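Local coordinates for ABC transporter periplasmic peptide-binding protein (Pseudoalteromonas, PDB 4QFL) that binds dipeptides in the periplasm, here holding Ala-Phe, and probably delivers them to an ABC transporter for import, at residues A[169-174]-A[473-478]; A[342-347]-A[482-487]. All blocks are in the same frame, centred on the assembly; numbering follows the deposited sequence.

Interaction 1: A[169-174]-A[473-478]; sequences NAESSF and KALDTT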
ATOM      1  N   ASN A 169     -22.787 -10.689  -1.033  1.00 27.18           N
ATOM      2  CA  ASN A 169     -22.416 -11.431  -2.235  1.00 27.38           C
ATOM      3  C   ASN A 169     -21.064 -12.121  -2.016  1.00 26.85           C
ATOM      4  O   ASN A 169     -20.270 -11.697  -1.180  1.00 23.59           O
ATOM      5  CB  ASN A 169     -22.327 -10.487  -3.447  1.00 28.66           C
ATOM      6  CG  ASN A 169     -23.668  -9.859  -3.816  1.00 35.87           C
ATOM      7  OD1 ASN A 169     -24.505 -10.486  -4.472  1.00 42.43           O
ATOM      8  ND2 ASN A 169     -23.873  -8.609  -3.405  1.00 36.01           N
ATOM      9  N   ALA A 170     -20.792 -13.182  -2.761  1.00 25.23           N
ATOM     10  CA  ALA A 170     -19.461 -13.764  -2.713  1.00 22.91           C
ATOM     11  C   ALA A 170     -18.483 -12.837  -3.432  1.00 22.37           C
ATOM     12  O   ALA A 170     -18.823 -12.202  -4.431  1.00 21.80           O
ATOM     13  CB  ALA A 170     -19.457 -15.147  -3.343  1.00 22.89           C
ATOM     14  N   GLU A 171     -17.281 -12.733  -2.886  1.00 21.70           N
ATOM     15  CA  GLU A 171     -16.170 -12.062  -3.543  1.00 21.69           C
ATOM     16  C   GLU A 171     -14.979 -12.967  -3.321  1.00 18.93           C
ATOM     17  O   GLU A 171     -14.651 -13.276  -2.184  1.00 19.56           O
ATOM     18  CB  GLU A 171     -15.890 -10.685  -2.920  1.00 21.50           C
ATOM     19  CG  GLU A 171     -16.896  -9.605  -3.287  1.00 24.68           C
ATOM     20  CD  GLU A 171     -16.408  -8.181  -3.001  1.00 25.99           C
ATOM     21  OE1 GLU A 171     -17.174  -7.221  -3.271  1.00 28.41           O
ATOM     22  OE2 GLU A 171     -15.268  -8.014  -2.521  1.00 27.56           O
ATOM     23  N   SER A 172     -14.336 -13.400  -4.396  1.00 19.21           N
ATOM     24  CA  SER A 172     -13.252 -14.360  -4.269  1.00 18.36           C
ATOM     25  C   SER A 172     -11.996 -13.735  -3.698  1.00 18.65           C
ATOM     26  O   SER A 172     -11.038 -14.436  -3.402  1.00 21.19           O
ATOM     27  CB  SER A 172     -12.957 -15.035  -5.607  1.00 21.27           C
ATOM     28  OG  SER A 172     -12.768 -14.086  -6.640  1.00 20.65           O
ATOM     29  N   SER A 173     -12.001 -12.416  -3.526  1.00 20.31           N
ATOM     30  CA  SER A 173     -10.828 -11.722  -3.003  1.00 17.91           C
ATOM     31  C   SER A 173     -10.958 -11.502  -1.516  1.00 20.05           C
ATOM     32  O   SER A 173     -10.079 -10.921  -0.894  1.00 21.55           O
ATOM     33  CB  SER A 173     -10.655 -10.370  -3.695  1.00 19.09           C
ATOM     34  OG  SER A 173     -11.813  -9.571  -3.509  1.00 20.41           O
ATOM     35  N   PHE A 174     -12.048 -11.973  -0.934  1.00 18.49           N
ATOM     36  CA  PHE A 174     -12.378 -11.578   0.432  1.00 19.28           C
ATOM     37  C   PHE A 174     -11.308 -11.930   1.484  1.00 19.68           C
ATOM     38  O   PHE A 174     -10.810 -11.057   2.194  1.00 17.71           O
ATOM     39  CB  PHE A 174     -13.740 -12.136   0.833  1.00 20.33           C
ATOM     40  CG  PHE A 174     -14.111 -11.825   2.236  1.00 20.01           C
ATOM     41  CD1 PHE A 174     -14.596 -10.577   2.564  1.00 21.59           C
ATOM     42  CD2 PHE A 174     -13.942 -12.774   3.238  1.00 21.82           C
ATOM     43  CE1 PHE A 174     -14.925 -10.279   3.873  1.00 24.98           C
ATOM     44  CE2 PHE A 174     -14.262 -12.483   4.537  1.00 20.91           C
ATOM     45  CZ  PHE A 174     -14.756 -11.237   4.859  1.00 21.38           C
ATOM     46  N   LYS A 473     -17.053  -9.415 -12.120  1.00 21.39           N
ATOM     47  CA  LYS A 473     -17.186 -10.762 -12.654  1.00 21.74           C
ATOM     48  C   LYS A 473     -16.011 -11.643 -12.221  1.00 21.84           C
ATOM     49  O   LYS A 473     -16.194 -12.812 -11.881  1.00 24.19           O
ATOM     50  CB  LYS A 473     -17.339 -10.719 -14.173  1.00 23.69           C
ATOM     51  CG  LYS A 473     -18.552  -9.906 -14.607  1.00 22.15           C
ATOM     52  CD  LYS A 473     -18.768  -9.936 -16.107  1.00 24.33           C
ATOM     53  CE  LYS A 473     -20.055  -9.212 -16.480  1.00 23.87           C
ATOM     54  NZ  LYS A 473     -20.410  -9.424 -17.906  1.00 24.89           N
ATOM     55  N   ALA A 474     -14.815 -11.060 -12.203  1.00 21.07           N
ATOM     56  CA  ALA A 474     -13.610 -11.757 -11.746  1.00 19.12           C
ATOM     57  C   ALA A 474     -13.711 -12.122 -10.275  1.00 20.44           C
ATOM     58  O   ALA A 474     -13.059 -13.052  -9.811  1.00 20.54           O
ATOM     59  CB  ALA A 474     -12.375 -10.900 -11.994  1.00 18.41           C
ATOM     60  N   LEU A 475     -14.534 -11.388  -9.538  1.00 21.25           N
ATOM     61  CA  LEU A 475     -14.735 -11.661  -8.125  1.00 17.96           C
ATOM     62  C   LEU A 475     -15.949 -12.564  -7.903  1.00 22.48           C
ATOM     63  O   LEU A 475     -16.149 -13.092  -6.808  1.00 21.25           O
ATOM     64  CB  LEU A 475     -14.888 -10.354  -7.354  1.00 19.24           C
ATOM     65  CG  LEU A 475     -13.622  -9.495  -7.329  1.00 18.92           C
ATOM     66  CD1 LEU A 475     -13.831  -8.298  -6.432  1.00 21.87           C
ATOM     67  CD2 LEU A 475     -12.413 -10.295  -6.869  1.00 18.35           C
ATOM     68  N   ASP A 476     -16.748 -12.741  -8.955  1.00 24.08           N
ATOM     69  CA  ASP A 476     -17.942 -13.590  -8.903  1.00 25.84           C
ATOM     70  C   ASP A 476     -17.610 -15.079  -8.954  1.00 26.56           C
ATOM     71  O   ASP A 476     -18.499 -15.914  -8.785  1.00 25.28           O
ATOM     72  CB  ASP A 476     -18.910 -13.255 -10.048  1.00 24.75           C
ATOM     73  CG  ASP A 476     -19.701 -11.983  -9.796  1.00 29.48           C
ATOM     74  OD1 ASP A 476     -19.772 -11.557  -8.623  1.00 30.11           O
ATOM     75  OD2 ASP A 476     -20.258 -11.414 -10.769  1.00 30.65           O
ATOM     76  N   THR A 477     -16.340 -15.408  -9.187  1.00 24.82           N
ATOM     77  CA  THR A 477     -15.931 -16.806  -9.307  1.00 24.73           C
ATOM     78  C   THR A 477     -14.545 -17.045  -8.717  1.00 23.53           C
ATOM     79  O   THR A 477     -13.700 -16.157  -8.735  1.00 21.57           O
ATOM     80  CB  THR A 477     -15.943 -17.254 -10.776  1.00 25.13           C
ATOM     81  OG1 THR A 477     -15.388 -18.572 -10.885  1.00 25.18           O
ATOM     82  CG2 THR A 477     -15.127 -16.295 -11.615  1.00 21.72           C
ATOM     83  N   THR A 478     -14.316 -18.246  -8.191  1.00 24.83           N
ATOM     84  CA  THR A 478     -13.020 -18.607  -7.630  1.00 22.90           C
ATOM     85  C   THR A 478     -12.174 -19.361  -8.644  1.00 25.50           C
ATOM     86  O   THR A 478     -11.009 -19.660  -8.397  1.00 27.99           O
ATOM     87  CB  THR A 478     -13.177 -19.498  -6.410  1.00 24.31           C
ATOM     88  OG1 THR A 478     -13.792 -20.725  -6.814  1.00 27.23           O
ATOM     89  CG2 THR A 478     -14.031 -18.814  -5.359  1.00 22.40           C
TER
HETATM   90  O   HOH W   1     -20.484 -12.663  -6.448  1.00 28.26           O
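S172 is gripped twice, by the main chain of L475 at the end of helix 465-475 and of T477 just beyond it. Its backbone N donates to L475 O at 3.0 Å, in the carbonyl plane on a lone pair, while E171 CA leans on the same oxygen in a CA-H...O contact. Its hydroxyl, set between the backbone N and the carbonyl carbon (chi1 51°), gives its proton to T477 O at 3.1 Å, arriving 46° above that carbonyl plane. The tight part lies around L475: both methyls lie by S173 OG, CD2 the nearer at 3.5 Å, and CD1 reaches E171 OE2 only at 4.2 Å. An alanine at S172 would probably leave T477 O without its hydroxyl donor. Toward the exposed side the fit slackens; A170 O and D476 OD1 do not bond directly but share a water, 2.7 Å from A170 O. The loop residues form a type I beta turn from E171 to F174, closed by F174 N to E171 O, which leads from strand 162-167 into helix 174-178. In this periplasmic solute-binding fold the turn docks where helix 465-475 gives way to loop, its donors taken by the carbonyls of L475 and of T477 in the loop after it.

Interaction 2: A[342-347]-A[482-487]; sequences SWAFEP and LRKQYY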
ATOM      1  N   SER A 342       2.794 -11.553 -11.345  1.00 16.23           N
ATOM      2  CA  SER A 342       1.384 -11.718 -11.019  1.00 14.18           C
ATOM      3  C   SER A 342       0.820 -12.891 -11.820  1.00 17.94           C
ATOM      4  O   SER A 342       1.111 -13.030 -13.012  1.00 18.18           O
ATOM      5  CB  SER A 342       0.606 -10.440 -11.339  1.00 16.89           C
ATOM      6  OG  SER A 342      -0.786 -10.633 -11.203  1.00 17.06           O
ATOM      7  N   TRP A 343       0.019 -13.742 -11.183  1.00 19.22           N
ATOM      8  CA  TRP A 343      -0.488 -14.893 -11.920  1.00 16.04           C
ATOM      9  C   TRP A 343      -1.420 -14.511 -13.058  1.00 19.80           C
ATOM     10  O   TRP A 343      -1.632 -15.292 -13.987  1.00 22.85           O
ATOM     11  CB  TRP A 343      -1.092 -15.973 -11.016  1.00 19.54           C
ATOM     12  CG  TRP A 343      -2.282 -15.642 -10.136  1.00 19.32           C
ATOM     13  CD1 TRP A 343      -2.271 -15.528  -8.783  1.00 18.29           C
ATOM     14  CD2 TRP A 343      -3.662 -15.492 -10.537  1.00 20.38           C
ATOM     15  NE1 TRP A 343      -3.537 -15.284  -8.312  1.00 22.24           N
ATOM     16  CE2 TRP A 343      -4.411 -15.253  -9.366  1.00 20.19           C
ATOM     17  CE3 TRP A 343      -4.325 -15.516 -11.767  1.00 19.29           C
ATOM     18  CZ2 TRP A 343      -5.799 -15.041  -9.386  1.00 18.81           C
ATOM     19  CZ3 TRP A 343      -5.705 -15.297 -11.788  1.00 19.05           C
ATOM     20  CH2 TRP A 343      -6.422 -15.063 -10.608  1.00 19.42           C
ATOM     21  N   ALA A 344      -1.952 -13.298 -13.009  1.00 18.21           N
ATOM     22  CA  ALA A 344      -2.845 -12.834 -14.060  1.00 18.55           C
ATOM     23  C   ALA A 344      -2.115 -12.016 -15.115  1.00 20.07           C
ATOM     24  O   ALA A 344      -2.746 -11.458 -16.014  1.00 19.96           O
ATOM     25  CB  ALA A 344      -3.996 -12.020 -13.465  1.00 19.03           C
ATOM     26  N   PHE A 345      -0.790 -11.935 -15.013  1.00 18.26           N
ATOM     27  CA  PHE A 345      -0.053 -11.061 -15.908  1.00 17.79           C
ATOM     28  C   PHE A 345      -0.248 -11.473 -17.350  1.00 20.05           C
ATOM     29  O   PHE A 345      -0.218 -12.659 -17.682  1.00 22.09           O
ATOM     30  CB  PHE A 345       1.433 -11.052 -15.581  1.00 18.02           C
ATOM     31  CG  PHE A 345       2.285 -10.468 -16.665  1.00 17.66           C
ATOM     32  CD1 PHE A 345       2.296  -9.104 -16.904  1.00 17.94           C
ATOM     33  CD2 PHE A 345       3.093 -11.285 -17.438  1.00 19.03           C
ATOM     34  CE1 PHE A 345       3.093  -8.560 -17.897  1.00 18.53           C
ATOM     35  CE2 PHE A 345       3.893 -10.746 -18.435  1.00 18.48           C
ATOM     36  CZ  PHE A 345       3.892  -9.380 -18.663  1.00 18.73           C
ATOM     37  N   GLU A 346      -0.454 -10.481 -18.200  1.00 18.98           N
ATOM     38  CA  GLU A 346      -0.526 -10.705 -19.629  1.00 21.55           C
ATOM     39  C   GLU A 346       0.036  -9.494 -20.341  1.00 19.66           C
ATOM     40  O   GLU A 346      -0.467  -8.387 -20.185  1.00 19.74           O
ATOM     41  CB  GLU A 346      -1.966 -10.962 -20.059  1.00 23.33           C
ATOM     42  CG  GLU A 346      -2.107 -11.529 -21.463  1.00 27.33           C
ATOM     43  CD  GLU A 346      -1.702 -12.992 -21.579  1.00 28.74           C
ATOM     44  OE1 GLU A 346      -1.675 -13.725 -20.560  1.00 25.17           O
ATOM     45  OE2 GLU A 346      -1.411 -13.411 -22.718  1.00 39.91           O
ATOM     46  N   PRO A 347       1.100  -9.699 -21.128  1.00 23.40           N
ATOM     47  CA  PRO A 347       1.777  -8.601 -21.826  1.00 22.76           C
ATOM     48  C   PRO A 347       0.862  -7.987 -22.874  1.00 23.58           C
ATOM     49  O   PRO A 347       0.189  -8.698 -23.619  1.00 24.69           O
ATOM     50  CB  PRO A 347       2.982  -9.283 -22.477  1.00 23.85           C
ATOM     51  CG  PRO A 347       2.603 -10.714 -22.590  1.00 26.50           C
ATOM     52  CD  PRO A 347       1.685 -11.015 -21.446  1.00 22.75           C
ATOM     53  N   LEU A 482     -11.134 -18.521 -15.203  1.00 25.10           N
ATOM     54  CA  LEU A 482     -12.162 -17.517 -15.452  1.00 24.47           C
ATOM     55  C   LEU A 482     -11.703 -16.130 -14.977  1.00 23.23           C
ATOM     56  O   LEU A 482     -11.777 -15.157 -15.728  1.00 21.74           O
ATOM     57  CB  LEU A 482     -13.477 -17.934 -14.788  1.00 26.55           C
ATOM     58  CG  LEU A 482     -13.979 -19.297 -15.288  1.00 33.05           C
ATOM     59  CD1 LEU A 482     -15.066 -19.940 -14.394  1.00 31.58           C
ATOM     60  CD2 LEU A 482     -14.461 -19.152 -16.730  1.00 31.60           C
ATOM     61  N   ARG A 483     -11.204 -16.057 -13.745  1.00 21.07           N
ATOM     62  CA  ARG A 483     -10.651 -14.810 -13.208  1.00 21.13           C
ATOM     63  C   ARG A 483      -9.676 -14.174 -14.194  1.00 19.84           C
ATOM     64  O   ARG A 483      -9.761 -12.982 -14.494  1.00 19.49           O
ATOM     65  CB  ARG A 483      -9.967 -15.056 -11.851  1.00 21.51           C
ATOM     66  CG  ARG A 483     -10.922 -15.586 -10.757  1.00 20.84           C
ATOM     67  CD  ARG A 483     -10.351 -15.451  -9.357  1.00 19.48           C
ATOM     68  NE  ARG A 483     -10.195 -14.048  -8.986  1.00 16.55           N
ATOM     69  CZ  ARG A 483      -9.449 -13.613  -7.978  1.00 19.09           C
ATOM     70  NH1 ARG A 483      -8.783 -14.473  -7.220  1.00 18.74           N
ATOM     71  NH2 ARG A 483      -9.372 -12.309  -7.733  1.00 18.10           N
ATOM     72  N   LYS A 484      -8.753 -14.969 -14.720  1.00 22.83           N
ATOM     73  CA  LYS A 484      -7.746 -14.411 -15.613  1.00 21.28           C
ATOM     74  C   LYS A 484      -8.325 -13.885 -16.929  1.00 19.85           C
ATOM     75  O   LYS A 484      -7.818 -12.923 -17.495  1.00 19.74           O
ATOM     76  CB  LYS A 484      -6.605 -15.387 -15.874  1.00 21.70           C
ATOM     77  CG  LYS A 484      -5.457 -14.717 -16.618  1.00 22.86           C
ATOM     78  CD  LYS A 484      -4.420 -15.711 -17.127  1.00 29.14           C
ATOM     79  CE  LYS A 484      -3.693 -15.167 -18.370  1.00 25.71           C
ATOM     80  NZ  LYS A 484      -2.669 -14.176 -17.995  1.00 28.46           N
ATOM     81  N   GLN A 485      -9.396 -14.501 -17.410  1.00 22.92           N
ATOM     82  CA  GLN A 485     -10.077 -13.986 -18.599  1.00 23.82           C
ATOM     83  C   GLN A 485     -10.514 -12.552 -18.383  1.00 19.36           C
ATOM     84  O   GLN A 485     -10.289 -11.672 -19.212  1.00 19.73           O
ATOM     85  CB  GLN A 485     -11.309 -14.821 -18.914  1.00 23.46           C
ATOM     86  CG  GLN A 485     -11.010 -16.082 -19.675  1.00 31.13           C
ATOM     87  CD  GLN A 485     -12.270 -16.811 -20.049  1.00 33.82           C
ATOM     88  OE1 GLN A 485     -13.192 -16.925 -19.239  1.00 36.87           O
ATOM     89  NE2 GLN A 485     -12.335 -17.288 -21.290  1.00 38.79           N
ATOM     90  N   TYR A 486     -11.150 -12.322 -17.247  1.00 18.98           N
ATOM     91  CA  TYR A 486     -11.573 -10.979 -16.903  1.00 18.76           C
ATOM     92  C   TYR A 486     -10.376 -10.071 -16.635  1.00 19.02           C
ATOM     93  O   TYR A 486     -10.344  -8.934 -17.098  1.00 17.06           O
ATOM     94  CB  TYR A 486     -12.551 -11.016 -15.725  1.00 20.24           C
ATOM     95  CG  TYR A 486     -13.837 -11.701 -16.108  1.00 18.92           C
ATOM     96  CD1 TYR A 486     -14.612 -11.207 -17.150  1.00 21.11           C
ATOM     97  CD2 TYR A 486     -14.272 -12.846 -15.458  1.00 21.10           C
ATOM     98  CE1 TYR A 486     -15.791 -11.830 -17.530  1.00 24.60           C
ATOM     99  CE2 TYR A 486     -15.460 -13.479 -15.835  1.00 22.82           C
ATOM    100  CZ  TYR A 486     -16.211 -12.961 -16.872  1.00 22.42           C
ATOM    101  OH  TYR A 486     -17.385 -13.566 -17.270  1.00 30.74           O
ATOM    102  N   TYR A 487      -9.385 -10.579 -15.912  1.00 19.35           N
ATOM    103  CA  TYR A 487      -8.181  -9.792 -15.677  1.00 19.27           C
ATOM    104  C   TYR A 487      -7.446  -9.511 -16.976  1.00 19.89           C
ATOM    105  O   TYR A 487      -6.839  -8.460 -17.122  1.00 18.83           O
ATOM    106  CB  TYR A 487      -7.275 -10.443 -14.631  1.00 16.91           C
ATOM    107  CG  TYR A 487      -7.892 -10.373 -13.265  1.00 17.65           C
ATOM    108  CD1 TYR A 487      -8.463  -9.188 -12.810  1.00 19.23           C
ATOM    109  CD2 TYR A 487      -7.951 -11.489 -12.440  1.00 20.33           C
ATOM    110  CE1 TYR A 487      -9.060  -9.114 -11.569  1.00 19.97           C
ATOM    111  CE2 TYR A 487      -8.543 -11.424 -11.188  1.00 17.41           C
ATOM    112  CZ  TYR A 487      -9.100 -10.234 -10.761  1.00 18.32           C
ATOM    113  OH  TYR A 487      -9.696 -10.156  -9.520  1.00 22.50           O
TER
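K484 reaches from helix 480-497 across to the loop with its ammonium among three oxygens of 342-347. CG stands anti to the backbone N, and the chain runs out nearly extended until it bends at chi4 (78°), which places NZ 2.8 Å from E346 OE1. This salt bridge uses the anti lone pair of OE1, and the two side chains cross at about a right angle. A bend at chi2 of E346 brings its carboxylate round to NZ. NZ also makes a weak bond to A344 O at 3.4 Å, whereas F345 O, though close, lies at a poor angle. D488 offers the ammonium a long, weak second ion pair.

The loop residues S342 to F345 form a type I beta turn, lying between strand 332-333 and helix 356-363 and docked on one side of helix 480-497 in this periplasmic solute-binding fold. Q491, further along that helix, also bonds to A344 O and to the backbone N of E346.

W343 comes over the helix from the turn, its CG set between the backbone N and the carbonyl carbon (chi1 61°). Its far ring edge meets R483: CH2 lies 3.8 Å from R483 CB, and CZ2 sits over one face of the guanidinium, 3.7 Å from NH1. The two planes are 76° apart, so the indole presents its edge to that face. K484 CB touches the same indole at its edge, near CZ3, the lysine and the indole running alongside in opposing senses. R483 is bent at chi3, and its NH2 donates to Y487 OH at 2.8 Å, with the hydroxyl tilted from the guanidinium plane; a salt bridge to D439 takes the same NH2. A344 CB, next in the turn, packs 3.8 Å from Y487 CB.

Interactions 1 and 2 lie on the same side of the chain's centre, their own centres about 14 Å apart, and both are partly buried. They hold consecutive helices, 465-475 and 480-497, to two separate loops. R483 joins them: its NE makes a weak hydrogen bond to A474 O and its side chain touches S172, while Y487 packs on A474 from the second helix. Their chemistry differs with position. At the helix end of interaction 1, main-chain carbonyls take the donors and a water fills in at the exposed margin; on the helix flank of interaction 2, long side chains do the work, with a charged pair and an exposed indole beside the buried A344, R483 and Y487.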